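Local coordinates for GDSL-like protein (Roseburia intestinalis L1-82, PDB 6HFZ), which removes acetyl groups from acetylated beta-mannans as a two-domain esterase of the GDSL-like (SGNH hydrolase) family, at residues Lys276-Cys287 against Glu340-Thr351; Tyr18-Arg26 against Tyr208-Glu216. All blocks are in the same frame, centred on the assembly; numbering follows the deposited sequence.

Contact 1 (Lys276-Cys287 against Glu340-Thr351); sequences KGDSITLDVEGC and ENKVHKVEVRLT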
loop_
_atom_site.group_PDB
_atom_site.type_symbol
_atom_site.label_atom_id
_atom_site.label_comp_id
_atom_site.label_asym_id
_atom_site.label_seq_id
_atom_site.Cartn_x
_atom_site.Cartn_y
_atom_site.Cartn_z
ATOM N N LYS A 276 8.977 -7.031 30.432
ATOM C CA LYS A 276 7.779 -7.858 30.655
ATOM C C LYS A 276 6.766 -7.077 31.486
ATOM O O LYS A 276 7.108 -6.415 32.466
ATOM C CB LYS A 276 8.144 -9.197 31.310
ATOM C CG LYS A 276 6.965 -10.170 31.398
ATOM C CD LYS A 276 7.354 -11.593 31.719
ATOM C CE LYS A 276 6.144 -12.459 31.994
ATOM N NZ LYS A 276 6.536 -13.870 32.193
ATOM N N GLY A 277 5.496 -7.076 31.044
ATOM C CA GLY A 277 4.437 -6.404 31.745
ATOM C C GLY A 277 4.190 -4.964 31.334
ATOM O O GLY A 277 3.229 -4.351 31.738
ATOM N N ASP A 278 5.092 -4.369 30.538
ATOM C CA ASP A 278 4.835 -3.043 29.987
ATOM C C ASP A 278 3.551 -3.105 29.145
ATOM O O ASP A 278 3.407 -3.996 28.342
ATOM C CB ASP A 278 5.998 -2.601 29.091
ATOM C CG ASP A 278 7.268 -2.194 29.834
ATOM O OD1 ASP A 278 7.192 -2.043 31.089
ATOM O OD2 ASP A 278 8.325 -1.987 29.159
ATOM N N SER A 279 2.667 -2.123 29.282
ATOM C CA SER A 279 1.372 -2.150 28.595
ATOM C C SER A 279 0.957 -0.737 28.187
ATOM O O SER A 279 1.554 0.301 28.601
ATOM C CB SER A 279 0.306 -2.802 29.420
ATOM O OG SER A 279 0.251 -2.229 30.700
ATOM N N ILE A 280 -0.103 -0.699 27.381
ATOM C CA ILE A 280 -0.711 0.505 26.870
ATOM C C ILE A 280 -2.183 0.190 26.584
ATOM O O ILE A 280 -2.486 -0.937 26.212
ATOM C CB ILE A 280 0.047 0.973 25.613
ATOM C CG1 ILE A 280 -0.536 2.275 25.048
ATOM C CG2 ILE A 280 0.074 -0.146 24.574
ATOM C CD1 ILE A 280 0.245 2.801 23.823
ATOM N N THR A 281 -3.058 1.154 26.827
ATOM C CA THR A 281 -4.500 1.023 26.566
ATOM C C THR A 281 -4.927 2.178 25.652
ATOM O O THR A 281 -4.439 3.343 25.762
ATOM C CB THR A 281 -5.325 0.977 27.861
ATOM O OG1 THR A 281 -5.107 2.213 28.537
ATOM C CG2 THR A 281 -4.944 -0.176 28.758
ATOM N N LEU A 282 -5.786 1.831 24.689
ATOM C CA LEU A 282 -6.315 2.720 23.696
ATOM C C LEU A 282 -7.814 2.489 23.587
ATOM O O LEU A 282 -8.245 1.348 23.628
ATOM C CB LEU A 282 -5.720 2.399 22.317
ATOM C CG LEU A 282 -4.205 2.368 22.195
ATOM C CD1 LEU A 282 -3.628 0.988 22.389
ATOM C CD2 LEU A 282 -3.777 2.943 20.844
ATOM N N ASP A 283 -8.548 3.574 23.332
ATOM C CA ASP A 283 -9.915 3.566 22.869
ATOM C C ASP A 283 -9.915 3.644 21.337
ATOM O O ASP A 283 -9.361 4.574 20.771
ATOM C CB ASP A 283 -10.684 4.786 23.393
ATOM C CG ASP A 283 -10.904 4.809 24.901
ATOM O OD1 ASP A 283 -10.804 3.737 25.525
ATOM O OD2 ASP A 283 -11.179 5.910 25.435
ATOM N N VAL A 284 -10.534 2.651 20.686
ATOM C CA VAL A 284 -10.514 2.555 19.226
ATOM C C VAL A 284 -11.924 2.252 18.720
ATOM O O VAL A 284 -12.419 1.143 18.921
ATOM C CB VAL A 284 -9.511 1.500 18.733
ATOM C CG1 VAL A 284 -9.470 1.502 17.202
ATOM C CG2 VAL A 284 -8.107 1.696 19.344
ATOM N N GLU A 285 -12.507 3.228 18.019
ATOM C CA GLU A 285 -13.832 3.125 17.417
ATOM C C GLU A 285 -13.756 2.413 16.049
ATOM O O GLU A 285 -12.875 2.696 15.212
ATOM C CB GLU A 285 -14.459 4.508 17.242
ATOM C CG GLU A 285 -15.957 4.452 16.982
ATOM C CD GLU A 285 -16.727 5.768 17.123
ATOM O OE1 GLU A 285 -17.957 5.741 16.957
ATOM O OE2 GLU A 285 -16.108 6.812 17.408
ATOM N N GLY A 286 -14.711 1.513 15.824
ATOM C CA GLY A 286 -14.934 0.871 14.529
ATOM C C GLY A 286 -15.523 -0.519 14.693
ATOM O O GLY A 286 -15.692 -0.990 15.801
ATOM N N CYS A 287 -15.793 -1.190 13.565
ATOM C CA CYS A 287 -16.155 -2.600 13.566
ATOM C C CYS A 287 -14.947 -3.491 13.298
ATOM O O CYS A 287 -15.042 -4.715 13.527
ATOM C CB CYS A 287 -17.265 -2.917 12.571
ATOM S SG CYS A 287 -16.851 -2.575 10.843
ATOM N N GLU A 340 -18.827 -5.540 16.243
ATOM C CA GLU A 340 -19.749 -4.520 16.618
ATOM C C GLU A 340 -19.023 -3.191 16.456
ATOM O O GLU A 340 -17.835 -3.061 16.822
ATOM C CB GLU A 340 -20.224 -4.739 18.055
ATOM C CG GLU A 340 -21.108 -3.643 18.595
ATOM C CD GLU A 340 -21.659 -3.939 19.978
ATOM O OE1 GLU A 340 -22.797 -3.506 20.232
ATOM O OE2 GLU A 340 -20.946 -4.615 20.800
ATOM N N ASN A 341 -19.732 -2.245 15.861
ATOM C CA ASN A 341 -19.236 -0.911 15.669
ATOM C C ASN A 341 -19.485 -0.092 16.951
ATOM O O ASN A 341 -20.588 0.354 17.212
ATOM C CB ASN A 341 -19.872 -0.257 14.446
ATOM C CG ASN A 341 -19.036 0.894 13.939
ATOM O OD1 ASN A 341 -18.316 1.544 14.704
ATOM N ND2 ASN A 341 -19.069 1.091 12.635
ATOM N N LYS A 342 -18.420 0.106 17.726
ATOM C CA LYS A 342 -18.461 0.799 18.998
ATOM C C LYS A 342 -17.037 1.225 19.363
ATOM O O LYS A 342 -16.075 0.893 18.664
ATOM C CB LYS A 342 -19.067 -0.118 20.068
ATOM C CG LYS A 342 -18.273 -1.369 20.398
ATOM C CD LYS A 342 -18.729 -2.073 21.679
ATOM C CE LYS A 342 -17.955 -3.351 21.915
ATOM N NZ LYS A 342 -18.029 -3.798 23.329
ATOM N N VAL A 343 -16.902 1.973 20.456
ATOM C CA VAL A 343 -15.585 2.289 20.979
ATOM C C VAL A 343 -15.038 1.049 21.696
ATOM O O VAL A 343 -15.500 0.702 22.760
ATOM C CB VAL A 343 -15.601 3.536 21.887
ATOM C CG1 VAL A 343 -16.460 3.352 23.131
ATOM C CG2 VAL A 343 -14.196 3.924 22.304
ATOM N N HIS A 344 -14.064 0.363 21.095
ATOM C CA HIS A 344 -13.432 -0.819 21.660
ATOM C C HIS A 344 -12.292 -0.410 22.598
ATOM O O HIS A 344 -11.577 0.524 22.297
ATOM C CB HIS A 344 -12.887 -1.734 20.551
ATOM C CG HIS A 344 -13.979 -2.252 19.668
ATOM N ND1 HIS A 344 -14.705 -3.373 20.011
ATOM C CD2 HIS A 344 -14.505 -1.790 18.508
ATOM C CE1 HIS A 344 -15.627 -3.595 19.091
ATOM N NE2 HIS A 344 -15.505 -2.649 18.133
ATOM N N LYS A 345 -12.100 -1.171 23.675
ATOM C CA LYS A 345 -10.935 -1.004 24.495
ATOM C C LYS A 345 -9.875 -1.963 23.954
ATOM O O LYS A 345 -10.147 -3.139 23.676
ATOM C CB LYS A 345 -11.249 -1.222 25.978
ATOM C CG LYS A 345 -10.017 -1.326 26.862
ATOM C CD LYS A 345 -10.319 -1.303 28.355
ATOM C CE LYS A 345 -9.079 -1.428 29.221
ATOM N NZ LYS A 345 -8.393 -2.729 29.038
ATOM N N VAL A 346 -8.668 -1.429 23.764
ATOM C CA VAL A 346 -7.594 -2.212 23.258
ATOM C C VAL A 346 -6.410 -2.106 24.214
ATOM O O VAL A 346 -6.012 -1.022 24.618
ATOM C CB VAL A 346 -7.210 -1.770 21.833
ATOM C CG1 VAL A 346 -6.093 -2.647 21.297
ATOM C CG2 VAL A 346 -8.414 -1.762 20.912
ATOM N N GLU A 347 -5.795 -3.238 24.497
ATOM C CA GLU A 347 -4.653 -3.260 25.345
ATOM C C GLU A 347 -3.560 -4.072 24.656
ATOM O O GLU A 347 -3.825 -5.134 24.126
ATOM C CB GLU A 347 -5.054 -3.843 26.711
ATOM C CG GLU A 347 -3.867 -4.004 27.645
ATOM C CD GLU A 347 -4.189 -4.419 29.074
ATOM O OE1 GLU A 347 -5.183 -5.180 29.285
ATOM O OE2 GLU A 347 -3.436 -3.972 29.980
ATOM N N VAL A 348 -2.326 -3.565 24.708
ATOM C CA VAL A 348 -1.166 -4.318 24.283
ATOM C C VAL A 348 -0.222 -4.421 25.493
ATOM O O VAL A 348 0.006 -3.424 26.145
ATOM C CB VAL A 348 -0.492 -3.624 23.084
ATOM C CG1 VAL A 348 0.738 -4.387 22.631
ATOM C CG2 VAL A 348 -1.478 -3.433 21.933
ATOM N N ARG A 349 0.287 -5.623 25.763
ATOM C CA ARG A 349 1.141 -5.908 26.925
ATOM C C ARG A 349 2.315 -6.772 26.476
ATOM O O ARG A 349 2.116 -7.726 25.767
ATOM C CB ARG A 349 0.347 -6.732 27.957
ATOM C CG ARG A 349 1.051 -6.934 29.294
ATOM C CD ARG A 349 0.107 -7.566 30.352
ATOM N NE ARG A 349 0.828 -7.800 31.622
ATOM C CZ ARG A 349 0.841 -6.943 32.644
ATOM N NH1 ARG A 349 0.086 -5.863 32.607
ATOM N NH2 ARG A 349 1.575 -7.180 33.718
ATOM N N LEU A 350 3.518 -6.529 27.007
ATOM C CA LEU A 350 4.638 -7.407 26.717
ATOM C C LEU A 350 4.556 -8.663 27.591
ATOM O O LEU A 350 4.316 -8.540 28.797
ATOM C CB LEU A 350 5.935 -6.638 26.980
ATOM C CG LEU A 350 6.682 -6.133 25.744
ATOM C CD1 LEU A 350 5.814 -5.363 24.795
ATOM C CD2 LEU A 350 7.911 -5.327 26.110
ATOM N N THR A 351 4.700 -9.829 26.955
ATOM C CA THR A 351 4.569 -11.163 27.606
ATOM C C THR A 351 5.885 -11.943 27.660
ATOM O O THR A 351 6.018 -12.821 28.535
ATOM C CB THR A 351 3.497 -12.003 26.905
ATOM O OG1 THR A 351 3.895 -12.227 25.550
ATOM C CG2 THR A 351 2.145 -11.332 26.925
#

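Contact 2 (Tyr18-Arg26 against Tyr208-Glu216); sequences YRLKKVMDR and YFLDKVKTE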
loop_
_atom_site.group_PDB
_atom_site.type_symbol
_atom_site.label_atom_id
_atom_site.label_comp_id
_atom_site.label_asym_id
_atom_site.label_seq_id
_atom_site.Cartn_x
_atom_site.Cartn_y
_atom_site.Cartn_z
ATOM N N TYR A 18 -12.138 9.345 -19.071
ATOM C CA TYR A 18 -12.513 10.741 -18.869
ATOM C C TYR A 18 -11.472 11.505 -18.041
ATOM O O TYR A 18 -10.972 12.559 -18.468
ATOM C CB TYR A 18 -13.906 10.794 -18.246
ATOM C CG TYR A 18 -14.381 12.191 -17.937
ATOM C CD1 TYR A 18 -14.688 13.084 -18.950
ATOM C CD2 TYR A 18 -14.504 12.621 -16.629
ATOM C CE1 TYR A 18 -15.137 14.364 -18.666
ATOM C CE2 TYR A 18 -14.934 13.898 -16.324
ATOM C CZ TYR A 18 -15.256 14.768 -17.347
ATOM O OH TYR A 18 -15.694 16.012 -17.040
ATOM N N ARG A 19 -11.193 11.060 -16.807
ATOM C CA ARG A 19 -10.319 11.830 -15.922
ATOM C C ARG A 19 -8.893 11.882 -16.468
ATOM O O ARG A 19 -8.214 12.906 -16.451
ATOM C CB ARG A 19 -10.287 11.200 -14.524
ATOM C CG ARG A 19 -11.545 11.433 -13.710
ATOM C CD ARG A 19 -11.350 10.973 -12.277
ATOM N NE ARG A 19 -12.592 11.043 -11.522
ATOM C CZ ARG A 19 -12.666 10.924 -10.202
ATOM N NH1 ARG A 19 -11.558 10.742 -9.498
ATOM N NH2 ARG A 19 -13.849 10.974 -9.608
ATOM N N LEU A 20 -8.418 10.726 -16.950
ATOM C CA LEU A 20 -7.056 10.661 -17.436
ATOM C C LEU A 20 -6.880 11.594 -18.653
ATOM O O LEU A 20 -5.877 12.308 -18.774
ATOM C CB LEU A 20 -6.780 9.190 -17.762
ATOM C CG LEU A 20 -5.396 8.876 -18.286
ATOM C CD1 LEU A 20 -4.305 9.587 -17.474
ATOM C CD2 LEU A 20 -5.190 7.364 -18.252
ATOM N N LYS A 21 -7.909 11.668 -19.504
ATOM C CA LYS A 21 -7.804 12.502 -20.686
ATOM C C LYS A 21 -7.907 13.974 -20.258
ATOM O O LYS A 21 -7.245 14.812 -20.848
ATOM C CB LYS A 21 -8.854 12.117 -21.725
ATOM C CG LYS A 21 -8.460 10.938 -22.612
ATOM C CD LYS A 21 -9.628 10.382 -23.388
ATOM C CE LYS A 21 -9.228 9.452 -24.510
ATOM N NZ LYS A 21 -10.417 9.025 -25.299
ATOM N N LYS A 22 -8.699 14.272 -19.220
ATOM C CA LYS A 22 -8.758 15.645 -18.699
ATOM C C LYS A 22 -7.385 16.069 -18.171
ATOM O O LYS A 22 -6.943 17.188 -18.379
ATOM C CB LYS A 22 -9.819 15.770 -17.611
ATOM C CG LYS A 22 -11.227 16.077 -18.101
ATOM C CD LYS A 22 -12.192 16.553 -16.993
ATOM C CE LYS A 22 -11.551 17.421 -15.919
ATOM N NZ LYS A 22 -12.545 18.023 -14.994
ATOM N N VAL A 23 -6.646 15.160 -17.521
ATOM C CA VAL A 23 -5.326 15.499 -17.021
ATOM C C VAL A 23 -4.374 15.808 -18.180
ATOM O O VAL A 23 -3.609 16.782 -18.125
ATOM C CB VAL A 23 -4.752 14.390 -16.115
ATOM C CG1 VAL A 23 -3.312 14.689 -15.735
ATOM C CG2 VAL A 23 -5.633 14.216 -14.884
HETATM N N MSE A 24 -4.406 14.963 -19.217
HETATM C CA MSE A 24 -3.572 15.180 -20.388
HETATM C C MSE A 24 -3.867 16.550 -21.014
HETATM O O MSE A 24 -2.938 17.213 -21.468
HETATM C CB MSE A 24 -3.708 14.047 -21.388
HETATM C CG MSE A 24 -3.148 12.826 -20.679
HETATM SE SE MSE A 24 -3.080 11.291 -21.950
HETATM C CE MSE A 24 -2.335 9.914 -20.721
ATOM N N ASP A 25 -5.142 16.941 -21.020
ATOM C CA ASP A 25 -5.565 18.207 -21.612
ATOM C C ASP A 25 -5.018 19.365 -20.787
ATOM O O ASP A 25 -4.638 20.372 -21.343
ATOM C CB ASP A 25 -7.088 18.330 -21.722
ATOM C CG ASP A 25 -7.682 17.521 -22.858
ATOM O OD1 ASP A 25 -6.941 17.228 -23.807
ATOM O OD2 ASP A 25 -8.864 17.172 -22.776
ATOM N N ARG A 26 -4.994 19.208 -19.453
ATOM C CA ARG A 26 -4.408 20.193 -18.578
ATOM C C ARG A 26 -2.905 20.290 -18.833
ATOM O O ARG A 26 -2.334 21.391 -18.825
ATOM C CB ARG A 26 -4.739 19.839 -17.120
ATOM C CG ARG A 26 -6.185 20.182 -16.775
ATOM C CD ARG A 26 -6.684 19.602 -15.458
ATOM N NE ARG A 26 -5.941 20.090 -14.302
ATOM C CZ ARG A 26 -5.927 19.511 -13.093
ATOM N NH1 ARG A 26 -6.570 18.378 -12.896
ATOM N NH2 ARG A 26 -5.251 20.061 -12.096
ATOM N N TYR A 208 3.121 2.403 -22.696
ATOM C CA TYR A 208 2.396 1.923 -23.872
ATOM C C TYR A 208 0.927 2.363 -23.806
ATOM O O TYR A 208 0.344 2.927 -24.765
ATOM C CB TYR A 208 2.464 0.399 -23.975
ATOM C CG TYR A 208 1.663 -0.121 -25.131
ATOM C CD1 TYR A 208 2.253 -0.166 -26.383
ATOM C CD2 TYR A 208 0.352 -0.551 -25.008
ATOM C CE1 TYR A 208 1.552 -0.611 -27.486
ATOM C CE2 TYR A 208 -0.361 -1.008 -26.109
ATOM C CZ TYR A 208 0.245 -1.014 -27.351
ATOM O OH TYR A 208 -0.372 -1.447 -28.483
ATOM N N PHE A 209 0.316 2.156 -22.633
ATOM C CA PHE A 209 -1.078 2.471 -22.426
ATOM C C PHE A 209 -1.258 3.993 -22.402
ATOM O O PHE A 209 -2.175 4.496 -23.045
ATOM C CB PHE A 209 -1.594 1.823 -21.134
ATOM C CG PHE A 209 -3.005 2.203 -20.767
ATOM C CD1 PHE A 209 -4.070 1.672 -21.480
ATOM C CD2 PHE A 209 -3.256 3.091 -19.740
ATOM C CE1 PHE A 209 -5.371 2.036 -21.171
ATOM C CE2 PHE A 209 -4.560 3.439 -19.419
ATOM C CZ PHE A 209 -5.606 2.878 -20.110
ATOM N N LEU A 210 -0.384 4.714 -21.668
ATOM C CA LEU A 210 -0.541 6.185 -21.533
ATOM C C LEU A 210 -0.472 6.785 -22.953
ATOM O O LEU A 210 -1.262 7.625 -23.330
ATOM C CB LEU A 210 0.529 6.770 -20.607
ATOM C CG LEU A 210 0.358 6.415 -19.135
ATOM C CD1 LEU A 210 1.415 7.065 -18.293
ATOM C CD2 LEU A 210 -1.035 6.798 -18.665
ATOM N N ASP A 211 0.435 6.249 -23.774
ATOM C CA ASP A 211 0.584 6.779 -25.177
ATOM C C ASP A 211 -0.693 6.500 -25.988
ATOM O O ASP A 211 -1.131 7.330 -26.793
ATOM C CB ASP A 211 1.855 6.218 -25.825
ATOM C CG ASP A 211 3.085 7.061 -25.540
ATOM O OD1 ASP A 211 2.967 8.306 -25.542
ATOM O OD2 ASP A 211 4.140 6.495 -25.323
ATOM N N LYS A 212 -1.286 5.315 -25.832
ATOM C CA LYS A 212 -2.502 4.956 -26.523
ATOM C C LYS A 212 -3.634 5.909 -26.106
ATOM O O LYS A 212 -4.430 6.386 -26.939
ATOM C CB LYS A 212 -2.881 3.492 -26.275
ATOM C CG LYS A 212 -4.229 3.109 -26.867
ATOM C CD LYS A 212 -4.775 1.797 -26.403
ATOM C CE LYS A 212 -3.950 0.650 -26.923
ATOM N NZ LYS A 212 -4.158 0.465 -28.373
ATOM N N VAL A 213 -3.727 6.188 -24.801
ATOM C CA VAL A 213 -4.759 7.095 -24.305
ATOM C C VAL A 213 -4.581 8.491 -24.898
ATOM O O VAL A 213 -5.599 9.161 -25.171
ATOM C CB VAL A 213 -4.784 7.139 -22.767
ATOM C CG1 VAL A 213 -5.723 8.207 -22.212
ATOM C CG2 VAL A 213 -5.149 5.765 -22.239
ATOM N N LYS A 214 -3.338 8.965 -24.952
ATOM C CA LYS A 214 -3.047 10.319 -25.369
ATOM C C LYS A 214 -3.457 10.537 -26.836
ATOM O O LYS A 214 -3.938 11.621 -27.194
ATOM C CB LYS A 214 -1.569 10.657 -25.229
ATOM C CG LYS A 214 -1.185 11.948 -25.941
ATOM C CD LYS A 214 0.243 12.354 -25.760
ATOM C CE LYS A 214 0.488 13.764 -26.270
ATOM N NZ LYS A 214 0.686 13.790 -27.736
ATOM N N THR A 215 -3.277 9.512 -27.668
ATOM C CA THR A 215 -3.427 9.692 -29.121
ATOM C C THR A 215 -4.790 9.224 -29.628
ATOM O O THR A 215 -5.078 9.380 -30.809
ATOM C CB THR A 215 -2.319 8.950 -29.862
ATOM O OG1 THR A 215 -2.471 7.563 -29.566
ATOM C CG2 THR A 215 -0.944 9.442 -29.469
ATOM N N GLU A 216 -5.622 8.645 -28.765
ATOM C CA GLU A 216 -6.960 8.222 -29.191
ATOM C C GLU A 216 -7.776 9.424 -29.697
ATOM O O GLU A 216 -7.903 10.450 -29.018
ATOM C CB GLU A 216 -7.684 7.523 -28.048
ATOM C CG GLU A 216 -7.699 6.021 -28.192
ATOM C CD GLU A 216 -8.512 5.359 -27.101
ATOM O OE1 GLU A 216 -9.303 6.087 -26.443
ATOM O OE2 GLU A 216 -8.350 4.136 -26.905
#

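Contact 1 (Lys276-Cys287 against Glu340-Thr351)
H344 NE2 meets two backbone carbonyls at the edge of its ring: it donates to E340 O at 2.7 Å, close to the ring plane, and more weakly to G286 O across the strand pair at 2.9 Å. With CG anti to the carbonyl carbon (chi1 -63°), the imidazole reaches the strand end. K342 CG lies over one face of the ring, toward its rim, and ND1 bonds to the carboxylate of D309, which may favour a doubly protonated ring. G286 suits its place because its phi of 151° is readily tolerated only without a side chain. From here an antiparallel pairing runs through V284-H344, L282-V346 and I280-V348, each closed by two backbone bonds. Beta-branched and leucine side chains fill the buried face: V284 CG2 touches V346 CG2 at 3.8 Å, while I280 and V348 lie side by side. On the other face, T281 and E347 line up in more open surroundings. At the far end G277 leaves room for the R349 guanidinium, with G277 O against one face, toward its rim. Strand 342-352 runs between 279-286 and 303-308, strand 249-251 flanks 279-286, and the buried face packs against strands 271-273 and 361-370.

Contact 2 (Tyr18-Arg26 against Tyr208-Glu216)
V213 and M24 lie at the centre of a steep helix-helix crossing in the alpha/beta SGNH fold, where the segments 18-26 and 208-215 of helices 18-28 and 196-215 cross at -78°, their axes 10.1 Å apart. V213 CG1, anti to its own amide nitrogen (chi1 173°), points into the first helix and touches three side chains; it is 4.0 Å from L20 CG and 3.9 Å from K21 CG, with M24 SE just beyond. M24, present as selenomethionine, is long and unbranched enough to span the gap: its SE rests 3.6 Å from K214 CA, and its CE methyl meets both L210 CD2 and the carbonyl L210 O. L20 CD2 touches F209 CE2 obliquely and L210 CD2. At the outer margin K21 suits its place by combining an apolar stem with a charged end: CG packs on V213, and the extended chain carries NZ to E216 OE1, a weakly hydrogen-bonded salt bridge of 3.3 Å. Around this first shell, V23 and F209 face inward to A136 and L138 of strand 136-141, so both helices rest on the central sheet. W62 of helix 55-66 covers M24 and L210, F67 adds to the cover on M24, and W62 NE1 also donates a weak hydrogen bond to D211 OD2.

How the contacts relate
From the N terminus, the chain enters contact 2 with residues 18-26 and returns to it with 208-216, after 181 intervening residues that contain most of the strands and helices of the alpha/beta part. This closure ties a helix near the chain start to the last long helix of that part. Only then does the chain enter the all-strand region, where contact 1 closes a shorter excursion of 52 residues, including strands 288-295, 303-308, 316-319 and 329-336. The two loops therefore follow one another, neither nested nor crossed. They lie on opposite sides of the chain's centre, with contact centres 47 Å apart and nearest atoms about 25 Å apart, each within a different domain.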